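Long-range contacts in putative type VI secretion protein (Escherichia coli, PDB 6SKI), which probably hydrolyses phospholipids as a toxic effector that is loaded onto the VgrG spike of the type VI secretion system: residues L243-A248 against I282-E287; Y288-S293 against P525-D530; F292-I297 against W532-W537. All coordinates share one frame; numbering follows the deposited sequence.

Contact 1. Residues L243-A248 against I282-E287; sequences LFDTVA and ITAMNE
The side chain of Asp245 reaches across to the end of strand 278-284 and meets Thr283 and Ala284. With CG anti to its backbone N (chi1 -152°), its carboxylate turns toward the backbone there. OD1 of Asp245 accepts a weak hydrogen bond from N of Ala284 at 3.5 Å, and it also lies 3.7 Å from CA of Thr283. The second oxygen, OD2, packs 3.6 Å from CB of Ala284, but its strong partners lie elsewhere: it forms a salt bridge with Arg534 NH2 and accepts a hydrogen bond from His310 ND1. A buried carboxylate held this way would probably stay ionised, although Glu287 carries a like charge with OE1 5.7 Å from OD2 of Asp245, and this OE1 is hydrogen-bonded to Ser489 OG.

Two residues back along both segments, the backbones are joined by Ile282 N, which donates to Leu243 O at 3.1 Å. The donor lies in that carbonyl's plane; the bond is at the end of the parallel pairing of strands 237-243 and 278-284. Beyond it, the side chains of Phe244 and Ile282 extend side by side in the same direction, and CE1 of the ring touches CD1 of Ile282 at 3.8 Å. Helix 416-431 packs on both side chains through Met424, and helix 101-108 on the Phe244 ring.

Asp245 follows strand 237-243, the neighbour of strand 184-195 that leads to Ser197. In the canonical alpha/beta-hydrolase fold the acid comes one strand later, but some lipases carry it here; Ser197, His310 and Asp245 are consistent with a Ser-His-Asp triad of that variant.

Contact 2. Residues Y288-S293 against P525-D530; sequences YRYNFS and PNKPND
Arg289 runs alongside Asn526, the two side chains pointing the same way. Its CB touches Lys527 O at 4.0 Å, and CG, anti to its own carbonyl carbon, rests against the backbone carbonyl of Asn526. CD follows at 3.6 Å from CB of Asn526. A bend at chi3 (-69°) then turns the guanidinium so that NH1 donates to OD1 of Asn526 over 2.9 Å. This oxygen lies almost in the guanidinium plane, yet the donor stands well above the plane of the amide carbonyl, so it misses the lone pair. NE faces the other way, into a salt bridge with Glu287, while CE1 of Phe292 sits 3.4 Å above the guanidinium plane, over its centre, in a cation-pi stack.

The two backbones are joined by a single bridge between Arg289 and Pro528. Asn529 N donates to Tyr288 O in a nearly straight bond (178°), and Tyr290 N donates to Lys527 O over 2.8 Å. Next to it the extended Lys527 chain carries NZ over one face of the Tyr290 ring, 4.1 Å from its centroid, a cation-pi contact displaced toward the rim. Asn291 ND2 adds a bond to the carbonyl of Pro525.

The contact thus joins two loops distant in sequence, the one linking strands 278-284 and 294-296 and the one linking strands 521-523 and 536-538. Asn291 ND2 also bonds to Lys59 O, just past helix 53-58, while Tyr288 OH reaches Ala367 O beyond helix 350-362.

Contact 3. Residues F292-I297 against W532-W537; sequences FSLNSI and WIRSVW
Arg534 enters with CG anti to its backbone N (chi1 -167°) and an extended chain, which brings NE to the carbonyl of Phe292. NE donates to Phe292 O over 3.1 Å; the acceptor is close to the guanidinium plane, but the donor stands above the plane of the carbonyl. NH2 is taken by a salt bridge to Asp245 OD2. CB of Leu294 packs 3.5 Å above one face of the guanidinium, offset toward its rim.

Further along, the backbones pair in parallel. Leu294 N donates to Ser535 O over 2.8 Å, nearly along the C=O axis. Leu294 O receives Trp537 N in return, and Ser296 N donates to Trp537 O at 2.9 Å. These bonds build a small two-stranded parallel sheet from strands 294-296 and 536-538, the latter near the C-terminal end of the chain.

On the face bearing Leu294 and Val536, CD2 of the leucine meets CG1 of the valine at 4.0 Å. Ser296 CB also touches that methyl, while its hydroxyl is engaged by Lys298 N and Glu303 OE2. On the face of Asn295 and Trp537, Trp537 NE1 makes a weak, bent bond (134°) to Ser293 OG. OD1 of Asn295 approaches the indole edge at CD1, 3.8 Å away, and its ND2 donates to Thr246 O.

The three contacts lie together beside the probable catalytic site and share the chain that runs from strand 278-284 into strand 294-296. Contacts 1 and 3 lie about 8 Å apart between centres and are joined most directly by the salt bridge from Arg534 NH2 to Asp245 OD2, 2.5 Å long, so the loop leading into strand 536-538 reaches the putative triad acid. Thr246 O and Asn295 N, 2.7 Å apart, probably add a hydrogen bond. Contact 2 lies farther from contact 1, about 13 Å between centres, and meets it where Phe292 CB packs 3.3 Å from Glu287 OE2. Contacts 2 and 3 share Phe292 and Ser293, and the Phe292 ring meets that of His310 edge-to-face.

Contact 1. Residues L243-A248 against I282-E287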
# COMPACT_ATOMS: atom_id res chain seq x y z
N LEU A 243 -8.78 1.16 -3.84
CA LEU A 243 -8.20 0.75 -2.57
C LEU A 243 -8.36 -0.75 -2.42
O LEU A 243 -9.40 -1.31 -2.76
CB LEU A 243 -8.88 1.47 -1.41
CG LEU A 243 -9.09 2.97 -1.59
CD1 LEU A 243 -10.10 3.48 -0.59
CD2 LEU A 243 -7.78 3.72 -1.47
N PHE A 244 -7.32 -1.41 -1.91
CA PHE A 244 -7.35 -2.86 -1.82
C PHE A 244 -7.61 -3.40 -0.42
O PHE A 244 -8.36 -4.36 -0.28
CB PHE A 244 -6.05 -3.46 -2.36
CG PHE A 244 -6.09 -3.75 -3.83
CD1 PHE A 244 -6.88 -4.78 -4.31
CD2 PHE A 244 -5.36 -3.00 -4.72
CE1 PHE A 244 -6.93 -5.06 -5.65
CE2 PHE A 244 -5.41 -3.28 -6.07
CZ PHE A 244 -6.20 -4.31 -6.53
N ASP A 245 -6.98 -2.86 0.62
CA ASP A 245 -7.44 -3.15 1.98
C ASP A 245 -6.91 -2.11 2.95
O ASP A 245 -5.82 -2.30 3.50
CB ASP A 245 -6.98 -4.55 2.41
CG ASP A 245 -7.90 -5.18 3.43
OD1 ASP A 245 -9.09 -4.82 3.47
OD2 ASP A 245 -7.42 -6.05 4.19
N THR A 246 -7.67 -1.06 3.24
CA THR A 246 -7.10 0.08 3.95
C THR A 246 -6.78 -0.30 5.39
O THR A 246 -7.68 -0.58 6.18
CB THR A 246 -8.04 1.28 3.90
OG1 THR A 246 -8.48 1.48 2.56
CG2 THR A 246 -7.32 2.52 4.38
N VAL A 247 -5.50 -0.32 5.72
CA VAL A 247 -5.02 -0.50 7.08
C VAL A 247 -4.12 0.70 7.36
O VAL A 247 -2.98 0.75 6.89
CB VAL A 247 -4.27 -1.82 7.28
CG1 VAL A 247 -3.69 -1.90 8.68
CG2 VAL A 247 -5.18 -3.00 6.99
N ALA A 248 -4.64 1.68 8.10
CA ALA A 248 -3.92 2.93 8.30
C ALA A 248 -2.58 2.70 8.99
O ALA A 248 -1.56 3.28 8.59
CB ALA A 248 -4.78 3.90 9.10
N ILE A 282 -11.90 -3.03 -2.40
CA ILE A 282 -12.07 -4.44 -2.10
C ILE A 282 -11.65 -4.65 -0.66
O ILE A 282 -10.81 -3.91 -0.14
CB ILE A 282 -11.26 -5.32 -3.06
CG1 ILE A 282 -11.44 -4.83 -4.50
CG2 ILE A 282 -11.73 -6.76 -2.98
CD1 ILE A 282 -10.64 -5.60 -5.51
N THR A 283 -12.29 -5.60 0.02
CA THR A 283 -12.05 -5.83 1.43
C THR A 283 -11.82 -7.32 1.65
O THR A 283 -12.46 -8.15 1.02
CB THR A 283 -13.24 -5.32 2.26
OG1 THR A 283 -13.12 -3.91 2.46
CG2 THR A 283 -13.33 -6.02 3.61
N ALA A 284 -10.88 -7.64 2.54
CA ALA A 284 -10.58 -9.03 2.86
C ALA A 284 -11.59 -9.56 3.86
O ALA A 284 -11.68 -9.05 4.98
CB ALA A 284 -9.16 -9.14 3.42
N MET A 285 -12.34 -10.58 3.46
CA MET A 285 -13.34 -11.16 4.34
C MET A 285 -12.74 -12.11 5.36
O MET A 285 -13.39 -12.40 6.37
CB MET A 285 -14.40 -11.91 3.53
CG MET A 285 -15.53 -11.04 3.05
SD MET A 285 -16.88 -11.95 2.27
CE MET A 285 -16.21 -13.60 2.23
N ASN A 286 -11.52 -12.59 5.13
CA ASN A 286 -10.87 -13.54 6.01
C ASN A 286 -9.54 -13.00 6.50
O ASN A 286 -8.55 -13.72 6.62
CB ASN A 286 -10.68 -14.89 5.32
CG ASN A 286 -11.97 -15.42 4.74
OD1 ASN A 286 -12.95 -15.60 5.45
ND2 ASN A 286 -11.96 -15.69 3.44
N GLU A 287 -9.50 -11.70 6.79
CA GLU A 287 -8.37 -11.08 7.46
C GLU A 287 -8.79 -10.81 8.90
O GLU A 287 -9.80 -10.14 9.13
CB GLU A 287 -7.95 -9.79 6.76
CG GLU A 287 -6.89 -9.01 7.51
CD GLU A 287 -5.59 -9.77 7.67
OE1 GLU A 287 -5.30 -10.65 6.84
OE2 GLU A 287 -4.86 -9.49 8.64

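Contact 2. Residues Y288-S293 against P525-D530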
# COMPACT_ATOMS: atom_id res chain seq x y z
N TYR A 288 -8.02 -11.34 9.85
CA TYR A 288 -8.44 -11.35 11.24
C TYR A 288 -7.37 -10.87 12.20
O TYR A 288 -7.59 -10.91 13.41
CB TYR A 288 -8.86 -12.77 11.63
CG TYR A 288 -9.98 -13.32 10.78
CD1 TYR A 288 -11.18 -12.66 10.67
CD2 TYR A 288 -9.81 -14.49 10.05
CE1 TYR A 288 -12.20 -13.15 9.89
CE2 TYR A 288 -10.82 -14.98 9.26
CZ TYR A 288 -12.01 -14.31 9.19
OH TYR A 288 -13.02 -14.80 8.40
N ARG A 289 -6.22 -10.43 11.70
CA ARG A 289 -5.11 -10.06 12.56
C ARG A 289 -5.44 -8.82 13.37
O ARG A 289 -6.27 -7.98 12.98
CB ARG A 289 -3.86 -9.83 11.72
CG ARG A 289 -3.10 -11.10 11.41
CD ARG A 289 -1.88 -10.80 10.58
NE ARG A 289 -2.25 -10.37 9.24
CZ ARG A 289 -1.39 -10.27 8.23
NH1 ARG A 289 -0.11 -10.55 8.42
NH2 ARG A 289 -1.81 -9.88 7.04
N TYR A 290 -4.78 -8.69 14.51
CA TYR A 290 -4.99 -7.53 15.37
C TYR A 290 -4.29 -6.31 14.81
O TYR A 290 -4.84 -5.20 14.84
CB TYR A 290 -4.50 -7.84 16.79
CG TYR A 290 -4.51 -6.65 17.72
CD1 TYR A 290 -5.60 -6.39 18.52
CD2 TYR A 290 -3.42 -5.80 17.80
CE1 TYR A 290 -5.62 -5.31 19.38
CE2 TYR A 290 -3.43 -4.72 18.65
CZ TYR A 290 -4.53 -4.48 19.43
OH TYR A 290 -4.55 -3.40 20.28
N ASN A 291 -3.08 -6.48 14.28
CA ASN A 291 -2.31 -5.38 13.72
C ASN A 291 -2.79 -4.96 12.34
O ASN A 291 -2.26 -4.00 11.78
CB ASN A 291 -0.83 -5.76 13.65
CG ASN A 291 -0.11 -5.56 14.95
OD1 ASN A 291 -0.50 -4.72 15.76
ND2 ASN A 291 0.93 -6.34 15.18
N PHE A 292 -3.79 -5.65 11.79
CA PHE A 292 -4.33 -5.34 10.47
C PHE A 292 -5.82 -5.12 10.65
O PHE A 292 -6.63 -6.03 10.47
CB PHE A 292 -4.04 -6.44 9.47
CG PHE A 292 -2.58 -6.59 9.14
CD1 PHE A 292 -1.71 -7.18 10.04
CD2 PHE A 292 -2.09 -6.14 7.94
CE1 PHE A 292 -0.38 -7.31 9.74
CE2 PHE A 292 -0.75 -6.27 7.64
CZ PHE A 292 0.10 -6.86 8.54
N SER A 293 -6.19 -3.90 11.01
CA SER A 293 -7.57 -3.51 11.17
C SER A 293 -8.00 -2.67 9.97
O SER A 293 -7.22 -1.86 9.46
CB SER A 293 -7.78 -2.73 12.47
OG SER A 293 -7.00 -1.55 12.49
N PRO A 525 3.49 -11.23 16.06
CA PRO A 525 3.24 -10.18 15.06
C PRO A 525 1.93 -10.35 14.33
O PRO A 525 1.30 -9.35 13.97
CB PRO A 525 4.43 -10.34 14.10
CG PRO A 525 5.44 -11.12 14.87
CD PRO A 525 4.63 -12.07 15.67
N ASN A 526 1.49 -11.58 14.12
CA ASN A 526 0.31 -11.89 13.32
C ASN A 526 -0.78 -12.47 14.20
O ASN A 526 -1.51 -13.37 13.80
CB ASN A 526 0.66 -12.85 12.19
CG ASN A 526 1.77 -12.32 11.31
OD1 ASN A 526 1.62 -11.28 10.68
ND2 ASN A 526 2.88 -13.03 11.28
N LYS A 527 -0.91 -11.92 15.40
CA LYS A 527 -1.87 -12.47 16.35
C LYS A 527 -3.28 -12.06 15.96
O LYS A 527 -3.51 -10.91 15.57
CB LYS A 527 -1.55 -11.97 17.76
CG LYS A 527 -2.74 -11.72 18.64
CD LYS A 527 -2.43 -10.69 19.69
CE LYS A 527 -3.68 -9.99 20.17
NZ LYS A 527 -3.35 -8.73 20.88
N PRO A 528 -4.23 -12.99 16.03
CA PRO A 528 -5.60 -12.67 15.62
C PRO A 528 -6.23 -11.65 16.55
O PRO A 528 -5.90 -11.56 17.73
CB PRO A 528 -6.31 -14.02 15.71
CG PRO A 528 -5.52 -14.75 16.74
CD PRO A 528 -4.11 -14.40 16.40
N ASN A 529 -7.16 -10.88 16.00
CA ASN A 529 -7.97 -10.01 16.83
C ASN A 529 -8.86 -10.86 17.73
O ASN A 529 -9.19 -12.00 17.41
CB ASN A 529 -8.80 -9.08 15.95
CG ASN A 529 -9.26 -7.84 16.68
OD1 ASN A 529 -8.46 -7.11 17.26
ND2 ASN A 529 -10.56 -7.58 16.64
N ASP A 530 -9.23 -10.30 18.88
CA ASP A 530 -9.96 -11.08 19.87
C ASP A 530 -11.28 -11.57 19.30
O ASP A 530 -12.01 -10.82 18.65
CB ASP A 530 -10.19 -10.25 21.13
CG ASP A 530 -10.09 -11.09 22.39
OD1 ASP A 530 -9.01 -11.10 23.01
OD2 ASP A 530 -11.09 -11.73 22.77

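Contact 3. Residues F292-I297 against W532-W537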
# COMPACT_ATOMS: atom_id res chain seq x y z
N PHE A 292 -3.79 -5.65 11.79
CA PHE A 292 -4.33 -5.34 10.47
C PHE A 292 -5.82 -5.12 10.65
O PHE A 292 -6.63 -6.03 10.47
CB PHE A 292 -4.04 -6.44 9.47
CG PHE A 292 -2.58 -6.59 9.14
CD1 PHE A 292 -1.71 -7.18 10.04
CD2 PHE A 292 -2.09 -6.14 7.94
CE1 PHE A 292 -0.38 -7.31 9.74
CE2 PHE A 292 -0.75 -6.27 7.64
CZ PHE A 292 0.10 -6.86 8.54
N SER A 293 -6.19 -3.90 11.01
CA SER A 293 -7.57 -3.51 11.17
C SER A 293 -8.00 -2.67 9.97
O SER A 293 -7.22 -1.86 9.46
CB SER A 293 -7.78 -2.73 12.47
OG SER A 293 -7.00 -1.55 12.49
N LEU A 294 -9.23 -2.87 9.53
CA LEU A 294 -9.72 -2.27 8.30
C LEU A 294 -10.20 -0.85 8.55
O LEU A 294 -10.77 -0.55 9.60
CB LEU A 294 -10.87 -3.10 7.73
CG LEU A 294 -11.48 -2.61 6.43
CD1 LEU A 294 -10.48 -2.67 5.30
CD2 LEU A 294 -12.72 -3.41 6.10
N ASN A 295 -9.92 0.03 7.60
CA ASN A 295 -10.61 1.31 7.49
C ASN A 295 -11.58 1.19 6.32
O ASN A 295 -11.16 1.15 5.16
CB ASN A 295 -9.63 2.47 7.28
CG ASN A 295 -8.66 2.61 8.42
OD1 ASN A 295 -8.80 3.50 9.26
ND2 ASN A 295 -7.66 1.75 8.47
N SER A 296 -12.87 1.11 6.63
CA SER A 296 -13.87 0.77 5.64
C SER A 296 -14.55 2.02 5.09
O SER A 296 -14.73 3.02 5.79
CB SER A 296 -14.92 -0.16 6.23
OG SER A 296 -16.09 -0.19 5.44
N ILE A 297 -14.91 1.95 3.81
CA ILE A 297 -15.67 2.99 3.14
C ILE A 297 -17.08 2.52 2.83
O ILE A 297 -17.76 3.08 1.98
CB ILE A 297 -14.94 3.47 1.87
CG1 ILE A 297 -14.98 2.39 0.79
CG2 ILE A 297 -13.51 3.84 2.19
CD1 ILE A 297 -14.47 2.84 -0.54
N TRP A 532 -11.48 -13.58 16.94
CA TRP A 532 -11.25 -13.84 15.52
C TRP A 532 -12.18 -13.00 14.65
O TRP A 532 -12.71 -13.47 13.64
CB TRP A 532 -11.39 -15.33 15.19
CG TRP A 532 -10.18 -16.12 15.53
CD1 TRP A 532 -9.90 -16.70 16.73
CD2 TRP A 532 -9.09 -16.44 14.67
NE1 TRP A 532 -8.69 -17.35 16.67
CE2 TRP A 532 -8.18 -17.21 15.41
CE3 TRP A 532 -8.80 -16.14 13.33
CZ2 TRP A 532 -6.99 -17.68 14.86
CZ3 TRP A 532 -7.62 -16.62 12.79
CH2 TRP A 532 -6.73 -17.38 13.56
N ILE A 533 -12.39 -11.75 15.06
CA ILE A 533 -13.21 -10.79 14.33
C ILE A 533 -12.36 -9.56 14.09
O ILE A 533 -11.84 -8.96 15.04
CB ILE A 533 -14.49 -10.43 15.08
CG1 ILE A 533 -15.32 -11.67 15.36
CG2 ILE A 533 -15.30 -9.41 14.30
CD1 ILE A 533 -16.16 -11.57 16.61
N ARG A 534 -12.21 -9.17 12.83
CA ARG A 534 -11.36 -8.05 12.48
C ARG A 534 -11.97 -6.74 12.97
O ARG A 534 -13.19 -6.56 12.99
CB ARG A 534 -11.15 -7.99 10.98
CG ARG A 534 -10.05 -7.06 10.52
CD ARG A 534 -10.24 -6.71 9.07
NE ARG A 534 -9.01 -6.22 8.46
CZ ARG A 534 -8.84 -6.08 7.15
NH1 ARG A 534 -9.82 -6.39 6.32
NH2 ARG A 534 -7.69 -5.63 6.68
N SER A 535 -11.10 -5.82 13.37
CA SER A 535 -11.52 -4.50 13.81
C SER A 535 -11.73 -3.61 12.60
O SER A 535 -10.82 -3.43 11.79
CB SER A 535 -10.49 -3.88 14.75
OG SER A 535 -10.80 -4.15 16.10
N VAL A 536 -12.93 -3.06 12.46
CA VAL A 536 -13.29 -2.20 11.34
C VAL A 536 -13.57 -0.80 11.87
O VAL A 536 -14.33 -0.64 12.83
CB VAL A 536 -14.49 -2.75 10.57
CG1 VAL A 536 -14.68 -1.98 9.28
CG2 VAL A 536 -14.30 -4.22 10.28
N TRP A 537 -12.95 0.19 11.25
CA TRP A 537 -13.18 1.60 11.54
C TRP A 537 -13.92 2.18 10.34
O TRP A 537 -13.36 2.28 9.25
CB TRP A 537 -11.87 2.34 11.78
CG TRP A 537 -10.88 1.60 12.63
CD1 TRP A 537 -9.59 1.31 12.30
CD2 TRP A 537 -11.10 1.08 13.94
NE1 TRP A 537 -8.99 0.62 13.33
CE2 TRP A 537 -9.89 0.47 14.35
CE3 TRP A 537 -12.19 1.06 14.81
CZ2 TRP A 537 -9.75 -0.15 15.59
CZ3 TRP A 537 -12.05 0.44 16.04
CH2 TRP A 537 -10.84 -0.15 16.42